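PDB 3HIU: uncharacterized protein from Xanthomonas campestris pv. campestris, which is of unknown function but belongs to a ferritin-like family and binds a sodium ion inside its helical bundle. Local coordinates for residues W10-Y15 against R58-L63; E20-M25 against E48-S53; F103-I108 against E139-L144. All blocks are in the same frame, centred on the assembly; numbering follows the deposited sequence. Where two conformers were deposited one is given.

Contact 1: W10-Y15 against R58-L63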
loop_
_atom_site.group_PDB
_atom_site.type_symbol
_atom_site.label_atom_id
_atom_site.label_comp_id
_atom_site.label_asym_id
_atom_site.label_seq_id
_atom_site.Cartn_x
_atom_site.Cartn_y
_atom_site.Cartn_z
ATOM N N TRP B 10 -13.861 -0.088 13.119
ATOM C CA TRP B 10 -12.916 -0.596 12.116
ATOM C C TRP B 10 -13.587 -1.511 11.108
ATOM O O TRP B 10 -13.180 -1.568 9.948
ATOM C CB TRP B 10 -11.724 -1.291 12.780
ATOM C CG TRP B 10 -10.878 -0.318 13.515
ATOM C CD1 TRP B 10 -10.919 1.022 13.387
ATOM C CD2 TRP B 10 -9.853 -0.602 14.478
ATOM N NE1 TRP B 10 -9.993 1.608 14.212
ATOM C CE2 TRP B 10 -9.319 0.629 14.889
ATOM C CE3 TRP B 10 -9.335 -1.774 15.027
ATOM C CZ2 TRP B 10 -8.297 0.726 15.830
ATOM C CZ3 TRP B 10 -8.313 -1.674 15.960
ATOM C CH2 TRP B 10 -7.809 -0.436 16.351
ATOM N N LEU B 11 -14.626 -2.215 11.533
ATOM C CA LEU B 11 -15.432 -2.981 10.589
ATOM C C LEU B 11 -16.062 -2.077 9.511
ATOM O O LEU B 11 -16.091 -2.433 8.331
ATOM C CB LEU B 11 -16.509 -3.785 11.321
ATOM C CG LEU B 11 -16.102 -5.151 11.876
ATOM C CD1 LEU B 11 -17.319 -5.848 12.480
ATOM C CD2 LEU B 11 -15.450 -6.026 10.799
ATOM N N GLN B 12 -16.562 -0.911 9.921
ATOM C CA GLN B 12 -17.145 0.049 8.987
ATOM C C GLN B 12 -16.134 0.638 7.998
ATOM O O GLN B 12 -16.455 0.820 6.827
ATOM C CB GLN B 12 -17.867 1.169 9.743
ATOM C CG GLN B 12 -19.181 0.726 10.379
ATOM C CD GLN B 12 -19.767 1.780 11.283
ATOM O OE1 GLN B 12 -19.041 2.519 11.943
ATOM N NE2 GLN B 12 -21.087 1.857 11.320
ATOM N N ASP B 13 -14.924 0.941 8.472
ATOM C CA ASP B 13 -13.849 1.430 7.605
ATOM C C ASP B 13 -13.620 0.420 6.487
ATOM O O ASP B 13 -13.636 0.762 5.308
ATOM C CB ASP B 13 -12.540 1.627 8.391
ATOM C CG ASP B 13 -12.576 2.833 9.322
ATOM O OD1 ASP B 13 -13.402 3.742 9.110
ATOM O OD2 ASP B 13 -11.769 2.881 10.270
ATOM N N ALA B 14 -13.417 -0.834 6.878
ATOM C CA ALA B 14 -13.135 -1.919 5.940
ATOM C C ALA B 14 -14.261 -2.134 4.940
ATOM O O ALA B 14 -14.012 -2.332 3.754
ATOM C CB ALA B 14 -12.852 -3.218 6.694
ATOM N N TYR B 15 -15.500 -2.114 5.421
ATOM C CA TYR B 15 -16.639 -2.310 4.542
ATOM C C TYR B 15 -16.545 -1.319 3.392
ATOM O O TYR B 15 -16.819 -1.651 2.241
ATOM C CB TYR B 15 -17.951 -2.110 5.299
ATOM C CG TYR B 15 -19.169 -2.305 4.425
ATOM C CD1 TYR B 15 -19.745 -3.559 4.279
ATOM C CD2 TYR B 15 -19.732 -1.241 3.728
ATOM C CE1 TYR B 15 -20.855 -3.751 3.475
ATOM C CE2 TYR B 15 -20.845 -1.423 2.920
ATOM C CZ TYR B 15 -21.401 -2.682 2.800
ATOM O OH TYR B 15 -22.505 -2.881 2.005
ATOM N N ARG B 58 -22.240 -8.763 7.500
ATOM C CA ARG B 58 -22.774 -9.721 8.447
ATOM C C ARG B 58 -22.209 -9.454 9.844
ATOM O O ARG B 58 -22.896 -9.650 10.857
ATOM C CB ARG B 58 -22.458 -11.141 8.002
ATOM C CG ARG B 58 -23.160 -11.530 6.719
ATOM C CD ARG B 58 -23.447 -13.026 6.682
ATOM N NE ARG B 58 -22.338 -13.802 7.237
ATOM C CZ ARG B 58 -21.401 -14.410 6.512
ATOM N NH1 ARG B 58 -20.432 -15.089 7.115
ATOM N NH2 ARG B 58 -21.433 -14.346 5.185
ATOM N N CYS B 59 -20.962 -8.992 9.888
ATOM C CA CYS B 59 -20.306 -8.659 11.149
ATOM C C CYS B 59 -20.809 -7.336 11.726
ATOM O O CYS B 59 -20.826 -7.142 12.940
ATOM C CB CYS B 59 -18.787 -8.612 10.969
ATOM S SG CYS B 59 -17.994 -10.226 10.756
ATOM N N LEU B 60 -21.222 -6.426 10.854
ATOM C CA LEU B 60 -21.785 -5.157 11.305
ATOM C C LEU B 60 -23.242 -5.335 11.745
ATOM O O LEU B 60 -23.709 -4.676 12.677
ATOM C CB LEU B 60 -21.669 -4.084 10.213
ATOM C CG LEU B 60 -20.344 -3.313 10.121
ATOM C CD1 LEU B 60 -20.237 -2.543 8.798
ATOM C CD2 LEU B 60 -20.170 -2.377 11.324
ATOM N N GLU B 61 -23.953 -6.235 11.075
ATOM C CA GLU B 61 -25.321 -6.556 11.456
ATOM C C GLU B 61 -25.357 -7.301 12.792
ATOM O O GLU B 61 -26.224 -7.052 13.626
ATOM C CB GLU B 61 -26.013 -7.345 10.340
ATOM C CG GLU B 61 -26.289 -6.484 9.114
ATOM C CD GLU B 61 -26.673 -7.275 7.877
ATOM O OE1 GLU B 61 -26.263 -8.447 7.756
ATOM O OE2 GLU B 61 -27.378 -6.713 7.016
ATOM N N LEU B 62 -24.400 -8.197 12.997
ATOM C CA LEU B 62 -24.277 -8.913 14.264
ATOM C C LEU B 62 -24.089 -8.005 15.494
ATOM O O LEU B 62 -24.735 -8.212 16.524
ATOM C CB LEU B 62 -23.129 -9.928 14.202
ATOM C CG LEU B 62 -22.619 -10.415 15.567
ATOM C CD1 LEU B 62 -23.687 -11.270 16.267
ATOM C CD2 LEU B 62 -21.288 -11.165 15.464
ATOM N N LEU B 63 -23.196 -7.022 15.397
ATOM C CA LEU B 63 -22.816 -6.213 16.560
ATOM C C LEU B 63 -23.622 -4.915 16.651
ATOM O O LEU B 63 -23.299 -4.026 17.443
ATOM C CB LEU B 63 -21.314 -5.894 16.520
ATOM C CG LEU B 63 -20.338 -7.072 16.591
ATOM C CD1 LEU B 63 -19.038 -6.749 15.877
ATOM C CD2 LEU B 63 -20.079 -7.462 18.030
#
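Leu-60, in the last turn of helix 36-62, pushes its two methyl groups against Leu-11, Gln-12 and Tyr-15 of helix 2-28. The segments run roughly antiparallel, at 150°, and the short axes come within 10.0 Å. Packing is tight on the buried side. There methyl CD1 of Leu-11 presses on CB of Cys-59 at 3.5 Å, closer than ordinary van der Waals contact, so the cysteine's beta carbon rather than its sulfur meets the leucine. Leu-11 CG stands anti to its own carbonyl carbon (chi1 -85°), and the extended branch beyond it brings the same CD1 to 3.9 Å from CD1 of Leu-63, the first residue to leave the helix. Behind this tip, Leu-11 CB rests against Leu-60 CD2 at 3.9 Å.

That CD2 methyl also meets Gln-12, whose CG lies 3.4 Å from Leu-60 CD2. The two side chains cross at about a right angle, so Leu-60 lies across the aliphatic part of the glutamine, whose extended chain carries NE2 onward to a hydrogen bond with the carbonyl oxygen of Ser-66. The fit loosens at Tyr-15, which is partly exposed and touches Leu-60 CD1 through CB, at 4.2 Å. No hydrogen bond joins the segments; the contact is apolar.

Pro-68, beyond helix 36-62, covers both Gln-12 and Leu-60. On the inner side Leu-11 also packs on Leu-114 of helix 94-120, while Trp-10 meets the second subunit, bonding through NE1 to its Asp-91 and forming a cation-pi contact with its Lys-95. This antiparallel pairing of the first two helices of a ferritin-like bundle is thus bordered by a third helix, a loop and the dimer partner.

Contact 2: E20-M25 against E48-S53. With NA (sodium ion), chain J.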
loop_
_atom_site.group_PDB
_atom_site.type_symbol
_atom_site.label_atom_id
_atom_site.label_comp_id
_atom_site.label_asym_id
_atom_site.label_seq_id
_atom_site.Cartn_x
_atom_site.Cartn_y
_atom_site.Cartn_z
ATOM N N GLU B 20 -14.425 0.455 -2.225
ATOM C CA GLU B 20 -13.447 1.204 -3.009
ATOM C C GLU B 20 -12.518 0.247 -3.751
ATOM O O GLU B 20 -12.123 0.495 -4.895
ATOM C CB GLU B 20 -12.630 2.126 -2.100
ATOM C CG GLU B 20 -11.390 2.714 -2.759
ATOM C CD GLU B 20 -10.439 3.365 -1.765
ATOM O OE1 GLU B 20 -10.505 3.034 -0.556
ATOM O OE2 GLU B 20 -9.619 4.206 -2.199
ATOM N N ALA B 21 -12.163 -0.848 -3.089
ATOM C CA ALA B 21 -11.349 -1.868 -3.724
ATOM C C ALA B 21 -12.124 -2.449 -4.900
ATOM O O ALA B 21 -11.595 -2.556 -6.010
ATOM C CB ALA B 21 -10.971 -2.970 -2.719
ATOM N N GLU B 22 -13.388 -2.803 -4.657
ATOM C CA GLU B 22 -14.222 -3.441 -5.679
ATOM C C GLU B 22 -14.401 -2.580 -6.929
ATOM O O GLU B 22 -14.450 -3.099 -8.050
ATOM C CB GLU B 22 -15.583 -3.839 -5.108
ATOM C CG GLU B 22 -16.603 -4.187 -6.179
ATOM C CD GLU B 22 -17.992 -4.406 -5.612
ATOM O OE1 GLU B 22 -18.097 -4.876 -4.456
ATOM O OE2 GLU B 22 -18.976 -4.107 -6.328
ATOM N N THR B 23 -14.487 -1.268 -6.740
ATOM C CA THR B 23 -14.597 -0.361 -7.876
ATOM C C THR B 23 -13.246 -0.081 -8.550
ATOM O O THR B 23 -13.179 0.069 -9.773
ATOM C CB THR B 23 -15.285 0.953 -7.485
ATOM O OG1 THR B 23 -16.676 0.701 -7.253
ATOM C CG2 THR B 23 -15.140 1.986 -8.601
HETATM N N MSE B 24 -12.179 -0.027 -7.752
HETATM C CA MSE B 24 -10.827 0.187 -8.271
HETATM C C MSE B 24 -10.343 -1.010 -9.093
HETATM O O MSE B 24 -9.581 -0.859 -10.050
HETATM C CB MSE B 24 -9.851 0.470 -7.126
HETATM C CG MSE B 24 -8.463 0.940 -7.577
HETATM SE SE MSE B 24 -7.207 1.088 -6.086
HETATM C CE MSE B 24 -8.483 1.716 -4.728
HETATM N N MSE B 25 -10.791 -2.199 -8.714
HETATM C CA MSE B 25 -10.463 -3.404 -9.453
HETATM C C MSE B 25 -11.356 -3.557 -10.670
HETATM O O MSE B 25 -10.871 -3.827 -11.770
HETATM C CB MSE B 25 -10.623 -4.620 -8.564
HETATM C CG MSE B 25 -9.783 -4.552 -7.314
HETATM SE SE MSE B 25 -9.656 -6.299 -6.513
HETATM C CE MSE B 25 -11.521 -6.526 -6.060
ATOM N N GLU B 48 -14.456 -12.025 -5.242
ATOM C CA GLU B 48 -13.986 -12.268 -3.884
ATOM C C GLU B 48 -14.254 -11.065 -2.964
ATOM O O GLU B 48 -14.722 -11.249 -1.838
ATOM C CB GLU B 48 -12.487 -12.624 -3.883
ATOM C CG GLU B 48 -12.188 -14.107 -4.132
ATOM C CD GLU B 48 -10.949 -14.362 -5.001
ATOM O OE1 GLU B 48 -10.887 -15.438 -5.644
ATOM O OE2 GLU B 48 -10.040 -13.503 -5.051
ATOM N N THR B 49 -13.957 -9.848 -3.439
ATOM C CA THR B 49 -14.191 -8.624 -2.658
ATOM C C THR B 49 -15.656 -8.463 -2.294
ATOM O O THR B 49 -16.001 -8.253 -1.133
ATOM C CB THR B 49 -13.766 -7.353 -3.418
ATOM O OG1 THR B 49 -12.348 -7.199 -3.328
ATOM C CG2 THR B 49 -14.420 -6.120 -2.804
ATOM N N GLN B 50 -16.521 -8.544 -3.297
ATOM C CA GLN B 50 -17.951 -8.475 -3.050
ATOM C C GLN B 50 -18.347 -9.387 -1.884
ATOM O O GLN B 50 -19.176 -9.020 -1.048
ATOM C CB GLN B 50 -18.715 -8.836 -4.321
ATOM C CG GLN B 50 -18.416 -7.884 -5.460
ATOM C CD GLN B 50 -18.788 -8.449 -6.812
ATOM O OE1 GLN B 50 -19.287 -9.569 -6.914
ATOM N NE2 GLN B 50 -18.544 -7.675 -7.863
ATOM N N GLN B 51 -17.729 -10.563 -1.822
ATOM C CA GLN B 51 -17.989 -11.516 -0.749
ATOM C C GLN B 51 -17.315 -11.144 0.578
ATOM O O GLN B 51 -17.759 -11.564 1.646
ATOM C CB GLN B 51 -17.583 -12.920 -1.182
ATOM C CG GLN B 51 -18.420 -13.442 -2.323
ATOM C CD GLN B 51 -18.477 -14.947 -2.347
ATOM O OE1 GLN B 51 -17.523 -15.619 -1.952
ATOM N NE2 GLN B 51 -19.597 -15.491 -2.811
ATOM N N GLN B 52 -16.243 -10.358 0.510
ATOM C CA GLN B 52 -15.586 -9.865 1.715
ATOM C C GLN B 52 -16.495 -8.944 2.510
ATOM O O GLN B 52 -16.915 -9.283 3.613
ATOM C CB GLN B 52 -14.285 -9.146 1.368
ATOM C CG GLN B 52 -13.128 -10.090 1.281
ATOM C CD GLN B 52 -11.920 -9.474 0.626
ATOM O OE1 GLN B 52 -11.825 -8.254 0.479
ATOM N NE2 GLN B 52 -10.984 -10.321 0.219
ATOM N N SER B 53 -16.797 -7.779 1.941
ATOM C CA SER B 53 -17.633 -6.792 2.609
ATOM C C SER B 53 -18.987 -7.383 3.017
ATOM O O SER B 53 -19.501 -7.084 4.080
ATOM C CB SER B 53 -17.815 -5.565 1.719
ATOM O OG SER B 53 -18.362 -5.927 0.468
HETATM NA NA NA J . -10.407 -7.086 -1.663
HETATM O O HOH W 1 -17.735 -4.934 -1.824
#
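Helices 2-28 and 36-62 run close to antiparallel here, at 169°, with their short axes 9.4 Å apart and the CA atoms of Glu-22 and Thr-49 only 6.0 Å from each other. Thr-49 faces the opposite helix with its two branches divided between different tasks. Its CG2, anti to the backbone N, packs 3.4 Å from Glu-22 CB. Its OG1 binds the sodium ion at 2.6 Å and also makes a weak hydrogen bond to the carbonyl oxygen of His-45. Gln-52, one turn on, adds OE1 at 2.8 Å from the ion, so this contact holds both protein ligands of a sodium site inside the bundle. The methyl of Met-25, a selenomethionine in the crystal, meets the threonine tip to tip, with CE a tight 2.9 Å from Thr-49 OG1.

Glu-22 is extended, CG anti to the backbone N, and lays its carboxylate across Gln-50, whose CG is 3.2 Å from Glu-22 OE1. A water donates to Glu-22 OE1 (2.7 Å) and also bonds Ser-53 OG, bridging the helices through solvent.

Gln-136 of helix 124-159 takes a hydrogen bond from Gln-52 NE2. Phe-103 and Glu-107 of helix 94-120 cover Ala-21, so the remaining two helices both meet this pair.

Contact 3: F103-I108 against E139-L144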
loop_
_atom_site.group_PDB
_atom_site.type_symbol
_atom_site.label_atom_id
_atom_site.label_comp_id
_atom_site.label_asym_id
_atom_site.label_seq_id
_atom_site.Cartn_x
_atom_site.Cartn_y
_atom_site.Cartn_z
ATOM N N PHE B 103 -2.644 -1.015 -2.204
ATOM C CA PHE B 103 -3.957 -1.109 -1.577
ATOM C C PHE B 103 -4.147 -2.473 -0.922
ATOM O O PHE B 103 -4.735 -2.564 0.152
ATOM C CB PHE B 103 -5.086 -0.827 -2.575
ATOM C CG PHE B 103 -6.411 -0.456 -1.920
ATOM C CD1 PHE B 103 -7.408 -1.411 -1.730
ATOM C CD2 PHE B 103 -6.658 0.856 -1.496
ATOM C CE1 PHE B 103 -8.626 -1.066 -1.128
ATOM C CE2 PHE B 103 -7.872 1.207 -0.903
ATOM C CZ PHE B 103 -8.853 0.245 -0.720
ATOM N N GLU B 104 -3.645 -3.530 -1.561
ATOM C CA GLU B 104 -3.741 -4.887 -1.009
ATOM C C GLU B 104 -2.926 -4.987 0.280
ATOM O O GLU B 104 -3.127 -5.898 1.090
ATOM C CB GLU B 104 -3.252 -5.942 -2.010
ATOM C CG GLU B 104 -4.119 -6.115 -3.265
ATOM C CD GLU B 104 -5.520 -6.633 -2.962
ATOM O OE1 GLU B 104 -5.827 -6.903 -1.784
ATOM O OE2 GLU B 104 -6.318 -6.771 -3.911
ATOM N N HIS B 105 -1.992 -4.056 0.460
ATOM C CA HIS B 105 -1.266 -3.983 1.720
ATOM C C HIS B 105 -1.940 -3.050 2.737
ATOM O O HIS B 105 -1.884 -3.287 3.939
ATOM C CB HIS B 105 0.211 -3.654 1.481
ATOM C CG HIS B 105 1.041 -4.869 1.209
ATOM N ND1 HIS B 105 1.305 -5.329 -0.068
ATOM C CD2 HIS B 105 1.635 -5.751 2.054
ATOM C CE1 HIS B 105 2.036 -6.427 0.005
ATOM N NE2 HIS B 105 2.251 -6.702 1.276
ATOM N N LEU B 106 -2.597 -2.004 2.247
ATOM C CA LEU B 106 -3.492 -1.240 3.092
ATOM C C LEU B 106 -4.477 -2.214 3.708
ATOM O O LEU B 106 -4.687 -2.223 4.911
ATOM C CB LEU B 106 -4.249 -0.195 2.269
ATOM C CG LEU B 106 -5.078 0.809 3.076
ATOM C CD1 LEU B 106 -4.239 1.396 4.195
ATOM C CD2 LEU B 106 -5.622 1.919 2.174
ATOM N N GLU B 107 -5.071 -3.055 2.876
ATOM C CA GLU B 107 -6.052 -4.025 3.354
ATOM C C GLU B 107 -5.477 -4.996 4.387
ATOM O O GLU B 107 -6.067 -5.193 5.454
ATOM C CB GLU B 107 -6.682 -4.784 2.181
ATOM C CG GLU B 107 -7.636 -3.939 1.338
ATOM C CD GLU B 107 -8.468 -4.780 0.386
ATOM O OE1 GLU B 107 -9.693 -4.883 0.595
ATOM O OE2 GLU B 107 -7.893 -5.350 -0.566
ATOM N N ILE B 108 -4.334 -5.603 4.067
ATOM C CA ILE B 108 -3.615 -6.451 5.022
ATOM C C ILE B 108 -3.537 -5.774 6.395
ATOM O O ILE B 108 -4.165 -6.213 7.356
ATOM C CB ILE B 108 -2.189 -6.768 4.532
ATOM C CG1 ILE B 108 -2.234 -7.687 3.310
ATOM C CG2 ILE B 108 -1.375 -7.403 5.639
ATOM C CD1 ILE B 108 -1.064 -7.497 2.356
ATOM N N GLU B 139 -2.696 -13.476 -0.429
ATOM C CA GLU B 139 -2.694 -14.275 -1.650
ATOM C C GLU B 139 -2.654 -13.371 -2.888
ATOM O O GLU B 139 -1.848 -13.565 -3.803
ATOM C CB GLU B 139 -3.947 -15.164 -1.677
ATOM C CG GLU B 139 -3.816 -16.465 -2.465
ATOM C CD GLU B 139 -4.435 -16.392 -3.849
ATOM O OE1 GLU B 139 -4.019 -15.534 -4.654
ATOM O OE2 GLU B 139 -5.334 -17.209 -4.136
HETATM N N MSE B 140 -3.539 -12.370 -2.907
HETATM C CA MSE B 140 -3.685 -11.474 -4.063
HETATM C C MSE B 140 -2.462 -10.577 -4.261
HETATM O O MSE B 140 -1.950 -10.432 -5.377
HETATM C CB MSE B 140 -4.949 -10.626 -3.902
HETATM C CG MSE B 140 -5.234 -9.648 -5.048
HETATM SE SE MSE B 140 -5.439 -10.466 -6.817
HETATM C CE MSE B 140 -6.635 -9.167 -7.607
ATOM N N ALA B 141 -2.008 -9.981 -3.161
ATOM C CA ALA B 141 -0.839 -9.117 -3.170
ATOM C C ALA B 141 0.350 -9.891 -3.715
ATOM O O ALA B 141 1.144 -9.369 -4.516
ATOM C CB ALA B 141 -0.553 -8.616 -1.753
ATOM N N GLU B 142 0.466 -11.144 -3.272
ATOM C CA GLU B 142 1.500 -12.040 -3.767
ATOM C C GLU B 142 1.387 -12.268 -5.267
ATOM O O GLU B 142 2.392 -12.358 -5.967
ATOM C CB GLU B 142 1.434 -13.382 -3.050
ATOM C CG GLU B 142 2.293 -13.463 -1.815
ATOM C CD GLU B 142 2.532 -14.892 -1.382
ATOM O OE1 GLU B 142 2.749 -15.118 -0.170
ATOM O OE2 GLU B 142 2.500 -15.792 -2.252
ATOM N N TRP B 143 0.161 -12.362 -5.763
ATOM C CA TRP B 143 -0.028 -12.602 -7.185
ATOM C C TRP B 143 0.564 -11.475 -8.027
ATOM O O TRP B 143 1.207 -11.718 -9.043
ATOM C CB TRP B 143 -1.507 -12.798 -7.521
ATOM C CG TRP B 143 -1.716 -13.400 -8.888
ATOM C CD1 TRP B 143 -1.977 -14.714 -9.177
ATOM C CD2 TRP B 143 -1.662 -12.715 -10.156
ATOM N NE1 TRP B 143 -2.098 -14.884 -10.537
ATOM C CE2 TRP B 143 -1.910 -13.678 -11.158
ATOM C CE3 TRP B 143 -1.436 -11.387 -10.532
ATOM C CZ2 TRP B 143 -1.934 -13.349 -12.517
ATOM C CZ3 TRP B 143 -1.465 -11.066 -11.880
ATOM C CH2 TRP B 143 -1.710 -12.044 -12.855
ATOM N N LEU B 144 0.350 -10.241 -7.595
ATOM C CA LEU B 144 0.757 -9.084 -8.382
ATOM C C LEU B 144 2.269 -8.854 -8.398
ATOM O O LEU B 144 2.837 -8.533 -9.445
ATOM C CB LEU B 144 0.061 -7.819 -7.864
ATOM C CG LEU B 144 -1.462 -7.741 -7.831
ATOM C CD1 LEU B 144 -1.831 -6.603 -6.915
ATOM C CD2 LEU B 144 -1.992 -7.509 -9.226
#
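ND1 of His-105 is held by one hydrogen bond, to the carbonyl oxygen of Tyr-101 one turn earlier in the same helix. This bond is consistent with a proton on ND1 and helps fix the rotation of the ring. CD1 of Ile-108 lies 3.2 Å above one ring face, offset toward the rim, while CE1 of His-105 comes obliquely to the methyl of Ala-141, 3.8 Å from its CB.

Glu-104 CB meets the same methyl at 3.8 Å, and with nothing larger at this position the backbones come close: the CA atoms of Glu-104 and Ala-141 are 5.6 Å apart between helix segments running roughly antiparallel, at 156°. Beyond CB, Glu-104 bends at chi2 (-64°) and crosses Met-140 obliquely, placing OE2 3.3 Å from Met-140 CG. Glu-104 OE1 sits 2.9 Å from Glu-107 OE2, two acceptor oxygens that are close but not hydrogen-bonded. With Glu-137 they form an acidic cluster, perhaps reminiscent of ferritin-like metal sites; such crowding may raise a pKa, and the sodium ion about 5 Å from the Glu-104 side chain may offset part of the charge.

On the dimer side, His-105 stacks on His-105 of the second subunit. Inward, Met-140 and Glu-104 both pack on His-45 of helix 36-62, and Phe-103 lies on helix 2-28, so helices 94-120 and 124-159 close against the first helical pair.

Contacts 1 and 2 join the same antiparallel pair, helices 2-28 and 36-62, with centres 15 Å apart and contact 2 nested inside the loop that contact 1 closes. Contact 3 follows in series and pairs helices 94-120 and 124-159. Its centre is 12 Å from contact 2 and 21 Å from contact 1. Phe-103 connects the two pairs, with its ring against Glu-20, Ala-21 and Met-24. Two successive helical hairpins packed together give the four-helix bundle expected of a ferritin-like protein. Contact 2 supplies both protein ligands of the sodium ion, whereas contact 3 brings Glu-104 near it without binding. Contacts 1 and 3 reach the second subunit.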